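Local structure of protein toll (Drosophila melanogaster, 4LXR) at residues L169-R183 against K192-L206. The protein acts as the cell-surface receptor for cleaved Spätzle, switching on Toll signalling in dorsal-ventral patterning of the embryo and in antifungal immunity. Residues are numbered along the deposited sequence; the frame is centred on the assembly and turned at random.
Sequences LENLESIEFGSNKLR and KMPKLKQLNLWSNQL. With EPE (4-(2-hydroxyethyl)-1-piperazine ethanesulfonic acid), chain N.
Strands 174-176 and 198-200 run parallel, 4.8 Å apart at closest approach, in neighbouring turns of the receptor's extracellular leucine-rich-repeat region, with Ser174, Ile175 and Glu176 level with Gln198, Leu199 and Asn200. Glu176 sends CG anti to its backbone N (chi1 176°) and then bends at chi2, which swings the carboxylate across to the next strand. There Glu176 OE1 takes Asn200 ND2 at 2.9 Å, nearly straight, from above one face of the carboxylate plane, and Trp202 NE1 at 3.2 Å on its syn side, nearer the plane and from the other face. Gly178 CA lies over the five-membered ring of Trp202, 3.8 Å from its centroid. On the other face of the strands Ile175 and Leu199 lie side by side, CG2 against CD1, while Ile175 CD1 meets Met193 CE and Leu196 CD2, crossing those side chains at about a right angle. Farther on, Asn204 ND2 bonds Phe177 O and Leu201 O, and OD1 accepts from Leu182 N at 2.9 Å. This is the asparagine of the repeat motif; Asn180 does the same one turn back, with Leu154 O and Ile158 N. Glu176 OE1 also bonds Tyr64 of a Spätzle chain, and Asn200 ND2 its Gln62, so the polar network joining two repeats also binds ligand.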
ATOM      1  N   LEU A 169     -21.350  44.979 -10.278  1.00 22.99           N
ATOM      2  CA  LEU A 169     -21.278  43.512 -10.192  1.00 18.18           C
ATOM      3  C   LEU A 169     -22.559  42.911  -9.607  1.00 18.72           C
ATOM      4  O   LEU A 169     -22.523  42.156  -8.643  1.00 20.52           O
ATOM      5  CB  LEU A 169     -20.056  43.107  -9.376  1.00 17.40           C
ATOM      6  CG  LEU A 169     -18.777  43.788  -9.863  1.00 24.12           C
ATOM      7  CD1 LEU A 169     -17.569  43.298  -9.083  1.00 20.40           C
ATOM      8  CD2 LEU A 169     -18.588  43.578 -11.358  1.00 25.40           C
ATOM      9  N   GLU A 170     -23.694  43.273 -10.183  1.00 20.65           N
ATOM     10  CA  GLU A 170     -24.990  42.895  -9.625  1.00 21.69           C
ATOM     11  C   GLU A 170     -25.239  41.401  -9.802  1.00 27.19           C
ATOM     12  O   GLU A 170     -26.055  40.811  -9.095  1.00 24.99           O
ATOM     13  CB  GLU A 170     -26.117  43.685 -10.310  1.00 21.41           C
ATOM     14  CG  GLU A 170     -26.216  43.397 -11.807  1.00 43.10           C
ATOM     15  CD  GLU A 170     -27.033  44.441 -12.566  1.00 49.25           C
ATOM     16  OE1 GLU A 170     -27.103  45.591 -12.098  1.00 53.61           O
ATOM     17  OE2 GLU A 170     -27.605  44.109 -13.626  1.00 50.20           O
ATOM     18  N   ASN A 171     -24.558  40.785 -10.762  1.00 23.25           N
ATOM     19  CA  ASN A 171     -24.745  39.354 -10.941  1.00 26.93           C
ATOM     20  C   ASN A 171     -23.740  38.475 -10.227  1.00 21.10           C
ATOM     21  O   ASN A 171     -23.856  37.256 -10.280  1.00 28.22           O
ATOM     22  CB  ASN A 171     -24.882  38.985 -12.417  1.00 29.48           C
ATOM     23  CG  ASN A 171     -26.333  39.054 -12.881  1.00 38.50           C
ATOM     24  OD1 ASN A 171     -27.229  38.523 -12.214  1.00 39.94           O
ATOM     25  ND2 ASN A 171     -26.576  39.736 -13.996  1.00 33.40           N
ATOM     26  N   LEU A 172     -22.778  39.092  -9.540  1.00 20.87           N
ATOM     27  CA  LEU A 172     -21.711  38.332  -8.881  1.00 19.41           C
ATOM     28  C   LEU A 172     -22.216  37.308  -7.851  1.00 21.16           C
ATOM     29  O   LEU A 172     -23.021  37.624  -6.957  1.00 18.38           O
ATOM     30  CB  LEU A 172     -20.656  39.262  -8.262  1.00 19.52           C
ATOM     31  CG  LEU A 172     -19.249  38.639  -8.298  1.00 20.61           C
ATOM     32  CD1 LEU A 172     -18.842  38.318  -9.730  1.00 19.95           C
ATOM     33  CD2 LEU A 172     -18.188  39.541  -7.627  1.00 17.12           C
ATOM     34  N   GLU A 173     -21.727  36.078  -7.989  1.00 19.59           N
ATOM     35  CA  GLU A 173     -22.086  35.001  -7.083  1.00 18.32           C
ATOM     36  C   GLU A 173     -20.899  34.434  -6.328  1.00 16.60           C
ATOM     37  O   GLU A 173     -21.068  33.890  -5.223  1.00 16.65           O
ATOM     38  CB  GLU A 173     -22.837  33.895  -7.829  1.00 23.50           C
ATOM     39  CG  GLU A 173     -24.144  34.404  -8.469  1.00 21.95           C
ATOM     40  CD  GLU A 173     -25.077  33.264  -8.879  1.00 35.10           C
ATOM     41  OE1 GLU A 173     -25.230  32.291  -8.106  1.00 37.14           O
ATOM     42  OE2 GLU A 173     -25.653  33.334  -9.975  1.00 39.14           O
ATOM     43  N   SER A 174     -19.705  34.575  -6.909  1.00 15.56           N
ATOM     44  CA  SER A 174     -18.480  34.101  -6.277  1.00 14.90           C
ATOM     45  C   SER A 174     -17.359  35.104  -6.403  1.00 14.56           C
ATOM     46  O   SER A 174     -17.119  35.641  -7.479  1.00 16.94           O
ATOM     47  CB  SER A 174     -18.006  32.767  -6.902  1.00 14.64           C
ATOM     48  OG  SER A 174     -19.129  31.927  -7.129  1.00 28.22           O
ATOM     49  N   ILE A 175     -16.667  35.315  -5.288  1.00 16.69           N
ATOM     50  CA  ILE A 175     -15.495  36.159  -5.224  1.00 24.54           C
ATOM     51  C   ILE A 175     -14.359  35.277  -4.769  1.00 20.14           C
ATOM     52  O   ILE A 175     -14.467  34.584  -3.756  1.00 19.18           O
ATOM     53  CB  ILE A 175     -15.649  37.280  -4.178  1.00 20.30           C
ATOM     54  CG1 ILE A 175     -16.408  38.456  -4.782  1.00 19.63           C
ATOM     55  CG2 ILE A 175     -14.272  37.746  -3.680  1.00 14.83           C
ATOM     56  CD1 ILE A 175     -16.942  39.482  -3.732  1.00 16.22           C
ATOM     57  N   GLU A 176     -13.273  35.301  -5.527  1.00 17.67           N
ATOM     58  CA  GLU A 176     -12.079  34.595  -5.142  1.00 16.83           C
ATOM     59  C   GLU A 176     -10.970  35.641  -5.029  1.00 19.81           C
ATOM     60  O   GLU A 176     -10.381  36.036  -6.039  1.00 13.23           O
ATOM     61  CB  GLU A 176     -11.734  33.502  -6.179  1.00 16.27           C
ATOM     62  CG  GLU A 176     -10.390  32.755  -5.902  1.00 13.17           C
ATOM     63  CD  GLU A 176     -10.321  32.188  -4.481  1.00 22.59           C
ATOM     64  OE1 GLU A 176     -10.595  30.971  -4.300  1.00 19.84           O
ATOM     65  OE2 GLU A 176     -10.017  32.965  -3.539  1.00 16.34           O
ATOM     66  N   PHE A 177     -10.720  36.115  -3.807  1.00 13.32           N
ATOM     67  CA  PHE A 177      -9.626  37.071  -3.555  1.00 18.05           C
ATOM     68  C   PHE A 177      -8.550  36.434  -2.708  1.00 24.25           C
ATOM     69  O   PHE A 177      -7.748  37.132  -2.086  1.00 19.48           O
ATOM     70  CB  PHE A 177     -10.134  38.336  -2.842  1.00 15.50           C
ATOM     71  CG  PHE A 177     -10.985  39.226  -3.710  1.00 15.44           C
ATOM     72  CD1 PHE A 177     -10.991  39.062  -5.097  1.00 16.98           C
ATOM     73  CD2 PHE A 177     -11.771  40.233  -3.143  1.00 14.57           C
ATOM     74  CE1 PHE A 177     -11.783  39.882  -5.926  1.00 20.88           C
ATOM     75  CE2 PHE A 177     -12.590  41.060  -3.959  1.00 16.00           C
ATOM     76  CZ  PHE A 177     -12.574  40.898  -5.361  1.00 17.10           C
ATOM     77  N   GLY A 178      -8.552  35.101  -2.667  1.00 21.79           N
ATOM     78  CA  GLY A 178      -7.563  34.372  -1.905  1.00 20.93           C
ATOM     79  C   GLY A 178      -6.153  34.734  -2.350  1.00 20.56           C
ATOM     80  O   GLY A 178      -5.919  35.008  -3.524  1.00 17.11           O
ATOM     81  N   SER A 179      -5.239  34.767  -1.392  1.00 20.41           N
ATOM     82  CA  SER A 179      -3.814  34.966  -1.638  1.00 26.11           C
ATOM     83  C   SER A 179      -3.476  36.369  -2.118  1.00 21.68           C
ATOM     84  O   SER A 179      -2.764  36.568  -3.105  1.00 26.37           O
ATOM     85  CB  SER A 179      -3.250  33.897  -2.583  1.00 21.41           C
ATOM     86  OG  SER A 179      -1.862  33.738  -2.343  1.00 29.09           O
ATOM     87  N   ASN A 180      -3.987  37.353  -1.396  1.00 28.03           N
ATOM     88  CA  ASN A 180      -3.657  38.734  -1.667  1.00 22.15           C
ATOM     89  C   ASN A 180      -3.066  39.306  -0.408  1.00 24.31           C
ATOM     90  O   ASN A 180      -2.463  38.568   0.381  1.00 25.15           O
ATOM     91  CB  ASN A 180      -4.887  39.510  -2.153  1.00 22.09           C
ATOM     92  CG  ASN A 180      -5.175  39.264  -3.630  1.00 21.86           C
ATOM     93  OD1 ASN A 180      -4.444  39.747  -4.506  1.00 14.90           O
ATOM     94  ND2 ASN A 180      -6.230  38.492  -3.915  1.00 14.18           N
ATOM     95  N   LYS A 181      -3.213  40.611  -0.213  1.00 16.41           N
ATOM     96  CA  LYS A 181      -2.666  41.242   0.984  1.00 22.93           C
ATOM     97  C   LYS A 181      -3.733  42.068   1.702  1.00 21.64           C
ATOM     98  O   LYS A 181      -3.426  43.095   2.321  1.00 24.13           O
ATOM     99  CB  LYS A 181      -1.446  42.109   0.627  1.00 20.26           C
ATOM    100  CG  LYS A 181      -0.157  41.320   0.300  1.00 20.07           C
ATOM    101  CD  LYS A 181       0.960  42.302  -0.134  1.00 26.25           C
ATOM    102  CE  LYS A 181       2.333  41.627  -0.294  1.00 26.92           C
ATOM    103  NZ  LYS A 181       3.423  42.608  -0.674  1.00 22.71           N
ATOM    104  N   LEU A 182      -4.986  41.624   1.623  1.00 23.36           N
ATOM    105  CA  LEU A 182      -6.088  42.407   2.190  1.00 28.97           C
ATOM    106  C   LEU A 182      -6.017  42.524   3.713  1.00 25.76           C
ATOM    107  O   LEU A 182      -5.864  41.526   4.411  1.00 24.87           O
ATOM    108  CB  LEU A 182      -7.448  41.847   1.745  1.00 22.27           C
ATOM    109  CG  LEU A 182      -7.707  42.061   0.252  1.00 21.99           C
ATOM    110  CD1 LEU A 182      -8.870  41.222  -0.253  1.00 19.51           C
ATOM    111  CD2 LEU A 182      -7.929  43.554  -0.045  1.00 16.67           C
ATOM    112  N   ARG A 183      -6.131  43.747   4.222  1.00 26.63           N
ATOM    113  CA  ARG A 183      -6.096  43.987   5.670  1.00 26.74           C
ATOM    114  C   ARG A 183      -7.472  44.285   6.236  1.00 28.33           C
ATOM    115  O   ARG A 183      -7.725  44.087   7.433  1.00 29.84           O
ATOM    116  CB  ARG A 183      -5.218  45.185   5.998  1.00 34.21           C
ATOM    117  CG  ARG A 183      -3.790  45.054   5.593  1.00 42.36           C
ATOM    118  CD  ARG A 183      -3.374  46.218   4.707  1.00 44.25           C
ATOM    119  NE  ARG A 183      -1.950  46.475   4.875  1.00 54.52           N
ATOM    120  CZ  ARG A 183      -0.983  45.816   4.246  1.00 49.57           C
ATOM    121  NH1 ARG A 183      -1.282  44.857   3.371  1.00 28.90           N
ATOM    122  NH2 ARG A 183       0.287  46.133   4.485  1.00 46.85           N
ATOM    123  N   LYS A 192     -24.252  45.902  -3.207  1.00 23.74           N
ATOM    124  CA  LYS A 192     -24.030  45.951  -4.654  1.00 23.95           C
ATOM    125  C   LYS A 192     -24.173  44.574  -5.301  1.00 26.01           C
ATOM    126  O   LYS A 192     -24.394  44.478  -6.503  1.00 30.86           O
ATOM    127  CB  LYS A 192     -22.633  46.507  -4.958  1.00 27.80           C
ATOM    128  CG  LYS A 192     -22.499  48.000  -4.735  1.00 34.77           C
ATOM    129  CD  LYS A 192     -23.485  48.748  -5.638  1.00 45.41           C
ATOM    130  CE  LYS A 192     -23.497  50.257  -5.390  1.00 44.35           C
ATOM    131  NZ  LYS A 192     -24.281  50.950  -6.451  1.00 42.30           N
ATOM    132  N   MET A 193     -24.015  43.519  -4.500  1.00 26.10           N
ATOM    133  CA  MET A 193     -23.980  42.148  -5.008  1.00 24.51           C
ATOM    134  C   MET A 193     -24.994  41.291  -4.254  1.00 21.30           C
ATOM    135  O   MET A 193     -24.611  40.452  -3.429  1.00 27.76           O
ATOM    136  CB  MET A 193     -22.569  41.553  -4.864  1.00 24.31           C
ATOM    137  CG  MET A 193     -21.466  42.398  -5.539  1.00 24.82           C
ATOM    138  SD  MET A 193     -19.801  41.802  -5.182  1.00 22.26           S
ATOM    139  CE  MET A 193     -19.662  42.248  -3.440  1.00 17.34           C
ATOM    140  N   PRO A 194     -26.292  41.509  -4.535  1.00 22.20           N
ATOM    141  CA  PRO A 194     -27.371  40.892  -3.752  1.00 27.63           C
ATOM    142  C   PRO A 194     -27.504  39.385  -4.010  1.00 33.97           C
ATOM    143  O   PRO A 194     -28.246  38.732  -3.289  1.00 32.63           O
ATOM    144  CB  PRO A 194     -28.630  41.658  -4.212  1.00 23.17           C
ATOM    145  CG  PRO A 194     -28.312  42.116  -5.620  1.00 22.85           C
ATOM    146  CD  PRO A 194     -26.804  42.351  -5.644  1.00 21.63           C
ATOM    147  N   LYS A 195     -26.784  38.848  -4.997  1.00 30.22           N
ATOM    148  CA  LYS A 195     -26.771  37.400  -5.243  1.00 25.99           C
ATOM    149  C   LYS A 195     -25.487  36.728  -4.757  1.00 21.42           C
ATOM    150  O   LYS A 195     -25.312  35.534  -4.970  1.00 28.72           O
ATOM    151  CB  LYS A 195     -26.956  37.078  -6.745  1.00 23.82           C
ATOM    152  CG  LYS A 195     -28.235  37.650  -7.368  1.00 32.92           C
ATOM    153  CD  LYS A 195     -28.173  37.670  -8.899  1.00 29.66           C
ATOM    154  CE  LYS A 195     -28.062  36.268  -9.458  1.00 38.94           C
ATOM    155  NZ  LYS A 195     -28.339  36.193 -10.922  1.00 44.27           N
ATOM    156  N   LEU A 196     -24.597  37.469  -4.102  1.00 20.85           N
ATOM    157  CA  LEU A 196     -23.306  36.893  -3.713  1.00 23.04           C
ATOM    158  C   LEU A 196     -23.434  35.660  -2.795  1.00 25.79           C
ATOM    159  O   LEU A 196     -24.045  35.744  -1.732  1.00 20.04           O
ATOM    160  CB  LEU A 196     -22.414  37.943  -3.054  1.00 17.70           C
ATOM    161  CG  LEU A 196     -20.983  37.477  -2.760  1.00 22.03           C
ATOM    162  CD1 LEU A 196     -20.207  37.111  -4.042  1.00 16.19           C
ATOM    163  CD2 LEU A 196     -20.264  38.558  -1.986  1.00 26.70           C
ATOM    164  N   LYS A 197     -22.869  34.522  -3.209  1.00 19.36           N
ATOM    165  CA  LYS A 197     -22.966  33.295  -2.402  1.00 19.30           C
ATOM    166  C   LYS A 197     -21.640  32.842  -1.807  1.00 22.59           C
ATOM    167  O   LYS A 197     -21.595  32.381  -0.668  1.00 24.46           O
ATOM    168  CB  LYS A 197     -23.598  32.151  -3.209  1.00 24.14           C
ATOM    169  CG  LYS A 197     -25.005  32.464  -3.717  1.00 20.53           C
ATOM    170  CD  LYS A 197     -25.515  31.362  -4.661  1.00 26.22           C
ATOM    171  CE  LYS A 197     -26.956  31.646  -5.083  1.00 38.90           C
ATOM    172  NZ  LYS A 197     -27.103  32.920  -5.903  1.00 33.85           N
ATOM    173  N   GLN A 198     -20.555  32.997  -2.558  1.00 18.41           N
ATOM    174  CA  GLN A 198     -19.252  32.506  -2.102  1.00 20.03           C
ATOM    175  C   GLN A 198     -18.240  33.636  -1.942  1.00 21.63           C
ATOM    176  O   GLN A 198     -17.956  34.386  -2.888  1.00 21.48           O
ATOM    177  CB  GLN A 198     -18.704  31.414  -3.050  1.00 17.61           C
ATOM    178  CG  GLN A 198     -17.425  30.737  -2.547  1.00 22.55           C
ATOM    179  CD  GLN A 198     -17.615  30.057  -1.184  1.00 25.54           C
ATOM    180  OE1 GLN A 198     -18.620  29.375  -0.959  1.00 19.19           O
ATOM    181  NE2 GLN A 198     -16.679  30.294  -0.255  1.00 15.52           N
ATOM    182  N   LEU A 199     -17.702  33.750  -0.735  1.00 14.82           N
ATOM    183  CA  LEU A 199     -16.759  34.794  -0.406  1.00 14.72           C
ATOM    184  C   LEU A 199     -15.448  34.158   0.030  1.00 20.00           C
ATOM    185  O   LEU A 199     -15.308  33.753   1.185  1.00 17.83           O
ATOM    186  CB  LEU A 199     -17.339  35.676   0.714  1.00 21.23           C
ATOM    187  CG  LEU A 199     -16.519  36.915   1.112  1.00 23.56           C
ATOM    188  CD1 LEU A 199     -16.130  37.713  -0.122  1.00 17.73           C
ATOM    189  CD2 LEU A 199     -17.306  37.807   2.097  1.00 25.36           C
ATOM    190  N   ASN A 200     -14.496  34.039  -0.895  1.00 20.11           N
ATOM    191  CA  ASN A 200     -13.188  33.490  -0.572  1.00 17.58           C
ATOM    192  C   ASN A 200     -12.138  34.551  -0.273  1.00 16.43           C
ATOM    193  O   ASN A 200     -11.793  35.354  -1.138  1.00 14.26           O
ATOM    194  CB  ASN A 200     -12.680  32.561  -1.699  1.00 18.01           C
ATOM    195  CG  ASN A 200     -13.205  31.153  -1.556  1.00 23.22           C
ATOM    196  OD1 ASN A 200     -14.026  30.890  -0.680  1.00 19.92           O
ATOM    197  ND2 ASN A 200     -12.742  30.236  -2.417  1.00 16.38           N
ATOM    198  N   LEU A 201     -11.593  34.517   0.941  1.00 22.39           N
ATOM    199  CA  LEU A 201     -10.670  35.554   1.395  1.00 22.86           C
ATOM    200  C   LEU A 201      -9.467  34.936   2.062  1.00 26.02           C
ATOM    201  O   LEU A 201      -8.796  35.599   2.850  1.00 23.83           O
ATOM    202  CB  LEU A 201     -11.360  36.499   2.377  1.00 18.85           C
ATOM    203  CG  LEU A 201     -12.519  37.312   1.783  1.00 22.37           C
ATOM    204  CD1 LEU A 201     -13.417  37.937   2.865  1.00 15.62           C
ATOM    205  CD2 LEU A 201     -11.962  38.396   0.866  1.00 23.33           C
ATOM    206  N   TRP A 202      -9.180  33.674   1.733  1.00 15.24           N
ATOM    207  CA  TRP A 202      -8.093  32.938   2.407  1.00 13.72           C
ATOM    208  C   TRP A 202      -6.736  33.519   2.038  1.00 17.17           C
ATOM    209  O   TRP A 202      -6.589  34.164   0.983  1.00 20.42           O
ATOM    210  CB  TRP A 202      -8.153  31.428   2.076  1.00 13.30           C
ATOM    211  CG  TRP A 202      -8.263  31.158   0.601  1.00 12.93           C
ATOM    212  CD1 TRP A 202      -9.404  31.196  -0.154  1.00 16.34           C
ATOM    213  CD2 TRP A 202      -7.201  30.839  -0.299  1.00 12.81           C
ATOM    214  NE1 TRP A 202      -9.119  30.899  -1.472  1.00 13.84           N
ATOM    215  CE2 TRP A 202      -7.767  30.681  -1.584  1.00 15.62           C
ATOM    216  CE3 TRP A 202      -5.828  30.653  -0.145  1.00 23.22           C
ATOM    217  CZ2 TRP A 202      -7.001  30.373  -2.705  1.00 18.75           C
ATOM    218  CZ3 TRP A 202      -5.068  30.330  -1.262  1.00 16.83           C
ATOM    219  CH2 TRP A 202      -5.655  30.188  -2.518  1.00 16.90           C
ATOM    220  N   SER A 203      -5.761  33.304   2.917  1.00 14.25           N
ATOM    221  CA  SER A 203      -4.376  33.744   2.700  1.00 16.07           C
ATOM    222  C   SER A 203      -4.311  35.238   2.440  1.00 24.37           C
ATOM    223  O   SER A 203      -3.686  35.687   1.480  1.00 26.32           O
ATOM    224  CB  SER A 203      -3.712  32.979   1.554  1.00 17.25           C
ATOM    225  OG  SER A 203      -3.473  31.630   1.904  1.00 30.78           O
ATOM    226  N   ASN A 204      -4.992  35.992   3.291  1.00 17.22           N
ATOM    227  CA  ASN A 204      -4.867  37.436   3.315  1.00 25.76           C
ATOM    228  C   ASN A 204      -4.332  37.828   4.679  1.00 28.97           C
ATOM    229  O   ASN A 204      -3.709  37.010   5.348  1.00 22.97           O
ATOM    230  CB  ASN A 204      -6.212  38.091   2.998  1.00 15.73           C
ATOM    231  CG  ASN A 204      -6.467  38.159   1.512  1.00 19.01           C
ATOM    232  OD1 ASN A 204      -5.826  38.946   0.820  1.00 21.23           O
ATOM    233  ND2 ASN A 204      -7.363  37.295   0.996  1.00 14.62           N
ATOM    234  N   GLN A 205      -4.558  39.059   5.116  1.00 23.63           N
ATOM    235  CA  GLN A 205      -4.079  39.430   6.445  1.00 19.53           C
ATOM    236  C   GLN A 205      -5.167  40.205   7.169  1.00 27.51           C
ATOM    237  O   GLN A 205      -4.950  41.313   7.666  1.00 32.33           O
ATOM    238  CB  GLN A 205      -2.703  40.149   6.401  1.00 20.04           C
ATOM    239  CG  GLN A 205      -2.615  41.352   5.438  1.00 26.59           C
ATOM    240  CD  GLN A 205      -1.206  41.964   5.350  1.00 29.04           C
ATOM    241  OE1 GLN A 205      -0.418  41.614   4.477  1.00 32.92           O
ATOM    242  NE2 GLN A 205      -0.897  42.880   6.252  1.00 27.75           N
ATOM    243  N   LEU A 206      -6.350  39.591   7.206  1.00 29.92           N
ATOM    244  CA  LEU A 206      -7.544  40.194   7.796  1.00 25.50           C
ATOM    245  C   LEU A 206      -7.578  39.989   9.312  1.00 24.66           C
ATOM    246  O   LEU A 206      -8.276  39.113   9.822  1.00 26.07           O
ATOM    247  CB  LEU A 206      -8.802  39.599   7.147  1.00 21.87           C
ATOM    248  CG  LEU A 206      -8.973  39.875   5.649  1.00 24.60           C
ATOM    249  CD1 LEU A 206      -9.982  38.888   5.058  1.00 19.75           C
ATOM    250  CD2 LEU A 206      -9.412  41.339   5.387  1.00 19.81           C
TER
HETATM  251  N1  EPE N2019       1.160  36.378  -0.766  1.00 39.61           N
HETATM  252  C2  EPE N2019       1.374  37.732  -0.202  1.00 34.13           C
HETATM  253  C3  EPE N2019       1.246  37.724   1.313  1.00 32.24           C
HETATM  254  N4  EPE N2019       0.020  37.076   1.786  1.00 43.00           N
HETATM  255  C5  EPE N2019      -0.633  36.036   1.007  1.00 30.19           C
HETATM  256  C6  EPE N2019      -0.191  35.878  -0.452  1.00 35.04           C
HETATM  257  C7  EPE N2019      -0.234  37.043   3.218  1.00 43.71           C
HETATM  258  C8  EPE N2019      -0.184  38.451   3.788  1.00 45.57           C
HETATM  259  O8  EPE N2019      -1.063  39.263   3.053  1.00 34.43           O
HETATM  260  C9  EPE N2019       1.215  36.462  -2.236  1.00 42.42           C
HETATM  261  C10 EPE N2019       2.470  35.804  -2.792  1.00 47.41           C
HETATM  262  S   EPE N2019       2.476  35.690  -4.607  1.00 44.58           S
HETATM  263  O1S EPE N2019       1.125  35.891  -5.146  1.00 44.48           O
HETATM  264  O2S EPE N2019       3.336  36.742  -5.150  1.00 50.20           O
HETATM  265  O3S EPE N2019       2.977  34.385  -5.001  1.00 40.59           O
HETATM  266  O   HOH W   1     -25.662  35.660 -11.269  1.00 33.04           O
HETATM  267  O   HOH W   2      -1.577  31.333  -0.317  1.00 41.98           O
HETATM  268  O   HOH W   3       1.075  43.812   2.904  1.00 34.92           O